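PDB 3FHD: ORF 37 from Human herpesvirus 8 type M, which cleaves single- and double-stranded DNA as an endonuclease and exonuclease, processing branched viral DNA intermediates so that unit-length linear genomes can be packaged. Local coordinates for residues P422-R434 against V453-F466. Sequence-based numbering, arbitrary orientation.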
loop_
_atom_site.group_PDB
_atom_site.type_symbol
_atom_site.label_atom_id
_atom_site.label_comp_id
_atom_site.label_asym_id
_atom_site.label_seq_id
_atom_site.Cartn_x
_atom_site.Cartn_y
_atom_site.Cartn_z
ATOM N N PRO A 422 -14.890 2.121 7.119
ATOM C CA PRO A 422 -13.785 3.083 7.064
ATOM C C PRO A 422 -13.911 4.040 5.868
ATOM O O PRO A 422 -14.672 3.769 4.933
ATOM C CB PRO A 422 -12.557 2.190 6.934
ATOM C CG PRO A 422 -13.018 0.847 7.512
ATOM C CD PRO A 422 -14.429 0.732 7.024
ATOM N N LYS A 423 -13.225 5.182 5.953
ATOM C CA LYS A 423 -13.117 6.132 4.849
ATOM C C LYS A 423 -11.671 6.195 4.333
ATOM O O LYS A 423 -10.731 6.064 5.124
ATOM C CB LYS A 423 -13.608 7.525 5.288
ATOM C CG LYS A 423 -15.015 7.539 5.830
ATOM C CD LYS A 423 -16.066 7.486 4.728
ATOM C CE LYS A 423 -17.492 7.526 5.297
ATOM N NZ LYS A 423 -17.891 6.272 6.071
ATOM N N TYR A 424 -11.528 6.377 3.017
ATOM C CA TYR A 424 -10.233 6.310 2.283
ATOM C C TYR A 424 -9.924 7.630 1.605
ATOM O O TYR A 424 -10.840 8.350 1.152
ATOM C CB TYR A 424 -10.228 5.159 1.259
ATOM C CG TYR A 424 -10.558 3.858 1.936
ATOM C CD1 TYR A 424 -9.562 3.127 2.619
ATOM C CD2 TYR A 424 -11.894 3.411 1.987
ATOM C CE1 TYR A 424 -9.909 1.957 3.307
ATOM C CE2 TYR A 424 -12.238 2.236 2.663
ATOM C CZ TYR A 424 -11.256 1.529 3.327
ATOM O OH TYR A 424 -11.628 0.366 3.980
ATOM N N TYR A 425 -8.638 7.960 1.552
ATOM C CA TYR A 425 -8.174 9.240 0.997
ATOM C C TYR A 425 -6.838 9.076 0.300
ATOM O O TYR A 425 -6.027 8.197 0.650
ATOM C CB TYR A 425 -7.978 10.277 2.109
ATOM C CG TYR A 425 -9.190 10.478 3.011
ATOM C CD1 TYR A 425 -10.180 11.415 2.699
ATOM C CD2 TYR A 425 -9.335 9.717 4.158
ATOM C CE1 TYR A 425 -11.305 11.587 3.544
ATOM C CE2 TYR A 425 -10.418 9.865 4.996
ATOM C CZ TYR A 425 -11.406 10.798 4.694
ATOM O OH TYR A 425 -12.470 10.904 5.561
ATOM N N ILE A 426 -6.609 9.930 -0.698
ATOM C CA ILE A 426 -5.267 10.144 -1.195
ATOM C C ILE A 426 -4.810 11.490 -0.650
ATOM O O ILE A 426 -5.497 12.505 -0.822
ATOM C CB ILE A 426 -5.199 10.122 -2.716
ATOM C CG1 ILE A 426 -5.543 8.716 -3.242
ATOM C CG2 ILE A 426 -3.802 10.566 -3.210
ATOM C CD1 ILE A 426 -6.009 8.719 -4.723
ATOM N N ALA A 427 -3.653 11.470 0.025
ATOM C CA ALA A 427 -3.032 12.677 0.575
ATOM C C ALA A 427 -1.831 13.061 -0.297
ATOM O O ALA A 427 -0.832 12.369 -0.301
ATOM C CB ALA A 427 -2.584 12.434 1.985
ATOM N N THR A 428 -1.938 14.198 -0.984
ATOM C CA THR A 428 -0.942 14.634 -1.944
ATOM C C THR A 428 -0.168 15.795 -1.349
ATOM O O THR A 428 -0.776 16.811 -1.012
ATOM C CB THR A 428 -1.620 15.115 -3.249
ATOM O OG1 THR A 428 -2.276 14.015 -3.900
ATOM C CG2 THR A 428 -0.592 15.666 -4.206
ATOM N N GLY A 429 1.154 15.630 -1.229
ATOM C CA GLY A 429 2.045 16.677 -0.739
ATOM C C GLY A 429 2.810 17.389 -1.848
ATOM O O GLY A 429 3.212 16.773 -2.819
ATOM N N PHE A 430 3.009 18.695 -1.676
ATOM C CA PHE A 430 3.721 19.558 -2.622
ATOM C C PHE A 430 4.814 20.219 -1.829
ATOM O O PHE A 430 4.647 20.465 -0.607
ATOM C CB PHE A 430 2.799 20.629 -3.204
ATOM C CG PHE A 430 1.693 20.088 -4.077
ATOM C CD1 PHE A 430 1.827 20.065 -5.464
ATOM C CD2 PHE A 430 0.508 19.610 -3.511
ATOM C CE1 PHE A 430 0.824 19.565 -6.273
ATOM C CE2 PHE A 430 -0.518 19.120 -4.321
ATOM C CZ PHE A 430 -0.358 19.086 -5.703
ATOM N N PHE A 431 5.936 20.480 -2.494
ATOM C CA PHE A 431 7.173 20.862 -1.801
ATOM C C PHE A 431 7.921 21.996 -2.504
ATOM O O PHE A 431 7.666 22.292 -3.680
ATOM C CB PHE A 431 8.117 19.651 -1.627
ATOM C CG PHE A 431 7.577 18.568 -0.732
ATOM C CD1 PHE A 431 7.877 18.549 0.630
ATOM C CD2 PHE A 431 6.777 17.557 -1.251
ATOM C CE1 PHE A 431 7.383 17.537 1.468
ATOM C CE2 PHE A 431 6.270 16.545 -0.407
ATOM C CZ PHE A 431 6.573 16.560 0.962
ATOM N N ARG A 432 8.835 22.615 -1.754
ATOM C CA ARG A 432 9.791 23.574 -2.289
ATOM C C ARG A 432 11.228 23.324 -1.800
ATOM O O ARG A 432 11.457 22.751 -0.722
ATOM C CB ARG A 432 9.345 25.024 -2.025
ATOM C CG ARG A 432 9.522 25.516 -0.582
ATOM C CD ARG A 432 9.249 27.024 -0.494
ATOM N NE ARG A 432 9.371 27.553 0.879
ATOM C CZ ARG A 432 10.522 27.801 1.501
ATOM N NH1 ARG A 432 11.688 27.549 0.911
ATOM N NH2 ARG A 432 10.514 28.317 2.736
ATOM N N LYS A 433 12.192 23.727 -2.627
ATOM C CA LYS A 433 13.587 23.706 -2.230
ATOM C C LYS A 433 13.845 24.653 -1.052
ATOM O O LYS A 433 13.216 25.720 -0.926
ATOM C CB LYS A 433 14.494 24.082 -3.408
ATOM C CG LYS A 433 14.515 23.079 -4.589
ATOM C CD LYS A 433 14.896 21.642 -4.127
ATOM C CE LYS A 433 15.213 20.722 -5.327
ATOM N NZ LYS A 433 15.499 19.305 -4.897
ATOM N N ARG A 434 14.775 24.249 -0.193
ATOM C CA ARG A 434 15.328 25.139 0.828
ATOM C C ARG A 434 16.231 26.180 0.195
ATOM O O ARG A 434 16.962 25.891 -0.754
ATOM C CB ARG A 434 16.118 24.357 1.864
ATOM C CG ARG A 434 15.275 23.512 2.718
ATOM C CD ARG A 434 16.180 22.759 3.670
ATOM N NE ARG A 434 15.457 21.700 4.360
ATOM C CZ ARG A 434 15.109 21.767 5.641
ATOM N NH1 ARG A 434 15.436 22.854 6.355
ATOM N NH2 ARG A 434 14.451 20.757 6.206
ATOM N N VAL A 453 15.661 17.230 3.792
ATOM C CA VAL A 453 14.390 17.081 3.052
ATOM C C VAL A 453 13.784 18.449 2.661
ATOM O O VAL A 453 13.905 19.441 3.414
ATOM C CB VAL A 453 13.345 16.191 3.814
ATOM C CG1 VAL A 453 12.888 16.836 5.120
ATOM C CG2 VAL A 453 12.134 15.875 2.937
ATOM N N GLU A 454 13.142 18.488 1.486
ATOM C CA GLU A 454 12.410 19.673 1.011
ATOM C C GLU A 454 11.309 20.135 1.980
ATOM O O GLU A 454 10.806 19.369 2.803
ATOM C CB GLU A 454 11.810 19.409 -0.363
ATOM C CG GLU A 454 12.839 19.208 -1.449
ATOM C CD GLU A 454 13.377 17.764 -1.552
ATOM O OE1 GLU A 454 13.072 16.867 -0.697
ATOM O OE2 GLU A 454 14.132 17.538 -2.522
ATOM N N ILE A 455 10.936 21.398 1.858
ATOM C CA ILE A 455 9.903 22.008 2.697
ATOM C C ILE A 455 8.490 21.805 2.118
ATOM O O ILE A 455 8.249 22.185 0.973
ATOM C CB ILE A 455 10.208 23.522 2.859
ATOM C CG1 ILE A 455 11.465 23.725 3.732
ATOM C CG2 ILE A 455 8.999 24.311 3.405
ATOM C CD1 ILE A 455 12.040 25.167 3.648
ATOM N N PRO A 456 7.553 21.234 2.913
ATOM C CA PRO A 456 6.161 21.121 2.452
ATOM C C PRO A 456 5.448 22.471 2.383
ATOM O O PRO A 456 5.571 23.310 3.297
ATOM C CB PRO A 456 5.501 20.201 3.477
ATOM C CG PRO A 456 6.335 20.340 4.718
ATOM C CD PRO A 456 7.736 20.685 4.272
ATOM N N THR A 457 4.710 22.663 1.295
ATOM C CA THR A 457 4.017 23.914 1.027
ATOM C C THR A 457 2.499 23.750 0.981
ATOM O O THR A 457 1.763 24.667 1.348
ATOM C CB THR A 457 4.455 24.530 -0.333
ATOM O OG1 THR A 457 4.177 23.580 -1.369
ATOM C CG2 THR A 457 5.949 24.881 -0.339
ATOM N N LEU A 458 2.040 22.590 0.518
ATOM C CA LEU A 458 0.635 22.387 0.210
ATOM C C LEU A 458 0.277 20.929 0.405
ATOM O O LEU A 458 1.059 20.039 0.045
ATOM C CB LEU A 458 0.394 22.780 -1.240
ATOM C CG LEU A 458 -1.004 22.872 -1.857
ATOM C CD1 LEU A 458 -1.752 24.106 -1.334
ATOM C CD2 LEU A 458 -0.842 22.948 -3.397
ATOM N N LEU A 459 -0.908 20.700 0.971
ATOM C CA LEU A 459 -1.465 19.362 1.176
ATOM C C LEU A 459 -2.882 19.310 0.602
ATOM O O LEU A 459 -3.721 20.161 0.899
ATOM C CB LEU A 459 -1.451 18.989 2.668
ATOM C CG LEU A 459 -1.947 17.581 3.071
ATOM C CD1 LEU A 459 -1.018 16.496 2.596
ATOM C CD2 LEU A 459 -2.164 17.477 4.581
ATOM N N ILE A 460 -3.146 18.331 -0.250
ATOM C CA ILE A 460 -4.500 18.113 -0.746
ATOM C C ILE A 460 -4.976 16.726 -0.278
ATOM O O ILE A 460 -4.249 15.754 -0.439
ATOM C CB ILE A 460 -4.534 18.204 -2.270
ATOM C CG1 ILE A 460 -4.008 19.599 -2.721
ATOM C CG2 ILE A 460 -5.947 17.923 -2.789
ATOM C CD1 ILE A 460 -4.222 19.895 -4.187
ATOM N N VAL A 461 -6.174 16.666 0.301
ATOM C CA VAL A 461 -6.751 15.407 0.750
ATOM C C VAL A 461 -8.003 15.175 -0.081
ATOM O O VAL A 461 -8.923 16.005 -0.088
ATOM C CB VAL A 461 -7.047 15.393 2.282
ATOM C CG1 VAL A 461 -7.724 14.075 2.705
ATOM C CG2 VAL A 461 -5.755 15.598 3.099
ATOM N N THR A 462 -8.005 14.056 -0.801
ATOM C CA THR A 462 -9.051 13.690 -1.732
ATOM C C THR A 462 -9.699 12.365 -1.283
ATOM O O THR A 462 -8.997 11.353 -1.172
ATOM C CB THR A 462 -8.443 13.548 -3.167
ATOM O OG1 THR A 462 -7.832 14.796 -3.555
ATOM C CG2 THR A 462 -9.505 13.186 -4.188
ATOM N N PRO A 463 -11.029 12.367 -1.016
ATOM C CA PRO A 463 -11.774 11.135 -0.692
ATOM C C PRO A 463 -11.838 10.147 -1.874
ATOM O O PRO A 463 -11.772 10.561 -3.051
ATOM C CB PRO A 463 -13.186 11.647 -0.330
ATOM C CG PRO A 463 -13.293 12.961 -0.926
ATOM C CD PRO A 463 -11.903 13.555 -0.967
ATOM N N VAL A 464 -11.927 8.853 -1.563
ATOM C CA VAL A 464 -12.091 7.809 -2.578
ATOM C C VAL A 464 -13.178 6.834 -2.075
ATOM O O VAL A 464 -13.084 6.327 -0.974
ATOM C CB VAL A 464 -10.776 6.987 -2.847
ATOM C CG1 VAL A 464 -10.952 6.126 -4.124
ATOM C CG2 VAL A 464 -9.530 7.901 -3.024
ATOM N N TYR A 465 -14.208 6.616 -2.891
ATOM C CA TYR A 465 -15.304 5.684 -2.582
ATOM C C TYR A 465 -15.301 4.513 -3.565
ATOM O O TYR A 465 -14.916 4.696 -4.722
ATOM C CB TYR A 465 -16.653 6.413 -2.600
ATOM C CG TYR A 465 -16.714 7.629 -1.679
ATOM C CD1 TYR A 465 -17.066 7.500 -0.337
ATOM C CD2 TYR A 465 -16.408 8.901 -2.156
ATOM C CE1 TYR A 465 -17.119 8.631 0.508
ATOM C CE2 TYR A 465 -16.439 10.019 -1.330
ATOM C CZ TYR A 465 -16.800 9.880 0.001
ATOM O OH TYR A 465 -16.854 11.005 0.818
ATOM N N PHE A 466 -15.726 3.323 -3.104
ATOM C CA PHE A 466 -15.672 2.080 -3.909
ATOM C C PHE A 466 -17.014 1.328 -3.942
ATOM O O PHE A 466 -17.379 0.645 -2.959
ATOM C CB PHE A 466 -14.556 1.129 -3.437
ATOM C CG PHE A 466 -13.210 1.778 -3.332
ATOM C CD1 PHE A 466 -12.470 2.048 -4.475
ATOM C CD2 PHE A 466 -12.700 2.142 -2.082
ATOM C CE1 PHE A 466 -11.232 2.691 -4.363
ATOM C CE2 PHE A 466 -11.473 2.763 -1.961
ATOM C CZ PHE A 466 -10.749 3.059 -3.103
HETATM O O HOH W 1 -14.097 6.525 1.519
HETATM O O HOH W 2 -5.052 14.382 -3.124
#
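V453 offers its carbonyl O to the long side chain of R434, which holds it side-on with two nitrogens, NE at 2.9 Å and NH2 at 3.1 Å, the oxygen lying in the guanidinium plane. Next to it E454 OE2 and K433 NZ form a salt bridge at 3.3 Å, a weak hydrogen bond. I455 exchanges two backbone bonds with R432 and lays its CD1 over a face of that arginine's guanidinium, 3.6 Å from R432 NH2; the charge itself is met by D369 and D438. P456 suits a non-hydrogen-bonded position, having no N-H to give, and its ring packs against F431.

At T457 the strand gains a residue: T457 and L458 both face F430, a classic beta bulge. F430 O takes the N-H of T457 at 2.9 Å, while F430 N gives to L458 O. L458 holds CG anti to its backbone N (chi1 -172°), which runs the side chain beside F430, and chi2 (73°) brings CD2 over the ring face in a CH-pi contact, 4.0 Å from the centroid. I460 CD1 touches the same ring at CE2.

Regular antiparallel pairing follows, I460 with T428. On the other face V461 CG1 meets Y425 CD1 at 3.6 Å. T462 pairs with I426, and one water bonds to I426 O and to the hydroxyls of T428 and T462, which also bond to Y325 OH and S362 OG respectively; threonine's beta-branch fits a strand while its hydroxyl reaches the water. P463, like P456, falls at a non-hydrogen-bonded place, V464 CG2 packs on I426 CD1, and F466 makes an offset edge-to-face contact with Y424, planes at 61°.

Strand 423-432 also pairs with strand 262-269, which carries the magnesium ligands E266 and I267. The chemistry is thus mainly backbone bonding and apolar packing, with the charged contacts between the segments (R432, K433, R434, E454) at one end, and it builds 455-464 into the central sheet of the PD-(D/E)XK nuclease core, one strand removed from the metal-bearing strand.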